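Local coordinates for sister chromatid cohesion protein PDS5 homolog C (PDB 7DE9) that binds monomethylated histone H3 tails through its tudor domain and, as a cohesin cofactor, plays an important role in DNA repair by homologous recombination, at residues Glu10-Gly14 and Ser15-Val19. Residues are numbered along the deposited sequence; the frame is centred on the assembly and turned at random.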
loop_
_atom_site.group_PDB
_atom_site.type_symbol
_atom_site.label_atom_id
_atom_site.label_comp_id
_atom_site.label_asym_id
_atom_site.label_seq_id
_atom_site.Cartn_x
_atom_site.Cartn_y
_atom_site.Cartn_z
ATOM N N GLU A 10 12.394 0.264 2.930
ATOM C CA GLU A 10 12.808 -0.308 1.661
ATOM C C GLU A 10 12.648 -1.826 1.663
ATOM O O GLU A 10 12.478 -2.439 0.609
ATOM C CB GLU A 10 14.254 0.081 1.352
ATOM C CG GLU A 10 14.635 -0.059 -0.112
ATOM C CD GLU A 10 15.906 0.697 -0.452
ATOM O OE1 GLU A 10 16.263 1.624 0.304
ATOM O OE2 GLU A 10 16.548 0.364 -1.471
ATOM N N SER A 11 12.676 -2.430 2.845
ATOM C CA SER A 11 12.614 -3.887 2.938
ATOM C C SER A 11 11.254 -4.447 2.515
ATOM O O SER A 11 11.122 -5.643 2.264
ATOM C CB SER A 11 12.939 -4.341 4.360
ATOM O OG SER A 11 11.994 -3.823 5.283
ATOM N N LEU A 12 10.246 -3.587 2.429
ATOM C CA LEU A 12 8.892 -4.032 2.119
ATOM C C LEU A 12 8.682 -4.257 0.622
ATOM O O LEU A 12 7.740 -4.944 0.211
ATOM C CB LEU A 12 7.877 -3.013 2.642
ATOM C CG LEU A 12 6.432 -3.491 2.743
ATOM C CD1 LEU A 12 6.338 -4.701 3.659
ATOM C CD2 LEU A 12 5.561 -2.363 3.250
ATOM N N VAL A 13 9.554 -3.669 -0.189
ATOM C CA VAL A 13 9.430 -3.770 -1.635
ATOM C C VAL A 13 9.444 -5.231 -2.049
ATOM O O VAL A 13 10.227 -6.021 -1.527
ATOM C CB VAL A 13 10.555 -3.001 -2.356
ATOM C CG1 VAL A 13 10.457 -3.195 -3.858
ATOM C CG2 VAL A 13 10.492 -1.513 -1.999
ATOM N N GLY A 14 8.544 -5.596 -2.955
ATOM C CA GLY A 14 8.458 -6.961 -3.435
ATOM C C GLY A 14 7.388 -7.770 -2.728
ATOM O O GLY A 14 6.944 -8.801 -3.233
ATOM N N SER A 15 6.971 -7.300 -1.557
ATOM C CA SER A 15 5.978 -8.001 -0.757
ATOM C C SER A 15 4.552 -7.768 -1.235
ATOM O O SER A 15 4.198 -6.675 -1.676
ATOM C CB SER A 15 6.083 -7.582 0.709
ATOM O OG SER A 15 7.312 -8.013 1.269
ATOM N N ARG A 16 3.741 -8.816 -1.143
ATOM C CA ARG A 16 2.305 -8.694 -1.322
ATOM C C ARG A 16 1.692 -8.254 -0.007
ATOM O O ARG A 16 1.942 -8.859 1.036
ATOM C CB ARG A 16 1.687 -10.016 -1.772
ATOM C CG ARG A 16 2.040 -10.442 -3.183
ATOM C CD ARG A 16 1.837 -11.944 -3.353
ATOM N NE ARG A 16 2.767 -12.713 -2.526
ATOM C CZ ARG A 16 2.855 -14.040 -2.531
ATOM N NH1 ARG A 16 2.063 -14.758 -3.315
ATOM N NH2 ARG A 16 3.735 -14.650 -1.746
ATOM N N ILE A 17 0.895 -7.196 -0.056
ATOM C CA ILE A 17 0.244 -6.691 1.139
ATOM C C ILE A 17 -1.236 -6.452 0.896
ATOM O O ILE A 17 -1.701 -6.449 -0.242
ATOM C CB ILE A 17 0.890 -5.383 1.633
ATOM C CG1 ILE A 17 0.617 -4.232 0.665
ATOM C CG2 ILE A 17 2.392 -5.564 1.845
ATOM C CD1 ILE A 17 1.154 -2.904 1.159
ATOM N N LYS A 18 -1.981 -6.285 1.978
ATOM C CA LYS A 18 -3.344 -5.811 1.857
ATOM C C LYS A 18 -3.453 -4.482 2.590
ATOM O O LYS A 18 -2.998 -4.335 3.729
ATOM C CB LYS A 18 -4.350 -6.838 2.376
ATOM C CG LYS A 18 -4.097 -7.371 3.763
ATOM C CD LYS A 18 -4.905 -8.646 3.967
ATOM C CE LYS A 18 -5.348 -8.819 5.408
ATOM N NZ LYS A 18 -6.143 -10.067 5.586
ATOM N N VAL A 19 -4.030 -3.508 1.900
ATOM C CA VAL A 19 -4.124 -2.144 2.398
ATOM C C VAL A 19 -5.577 -1.842 2.747
ATOM O O VAL A 19 -6.487 -2.149 1.973
ATOM C CB VAL A 19 -3.606 -1.117 1.363
ATOM C CG1 VAL A 19 -3.612 0.278 1.947
ATOM C CG2 VAL A 19 -2.199 -1.484 0.889
#
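Leu-12 and Ser-15 are the two ends of a type II beta turn that leads a short 3-10 segment into strand 16-21. The turn is closed by one backbone hydrogen bond, from N of Ser-15 to O of Leu-12 (3.0 Å). Gly-14 suits the third position: at its positive phi of 97°, a beta carbon would collide with the carbonyl oxygen of Val-13. In Leu-12 a chi1 of -164° swings CG away from the backbone N, and chi2 near 60° then turns the CD1 methyl toward CB of Ser-15, 4.1 Å away. The same methyl approaches the CG2 branch of Ile-17 at 4.4 Å, a loose apolar meeting of two branched aliphatic chains. Small Ser-15 holds its hydroxyl beside its own N, with OG 3.3 Å from O of Leu-12. Both Leu-12 and Ile-17 also lie on Val-32 and Trp-61, within the core of the SH3-like tudor barrel. The turn thus bends the chain into the strand with Gly-14 exposed, and each part of Leu-12 meets its like: the carbonyl takes the N-H of Ser-15, while the buried apolar end lies with Ile-17 among Val-32 and Trp-61.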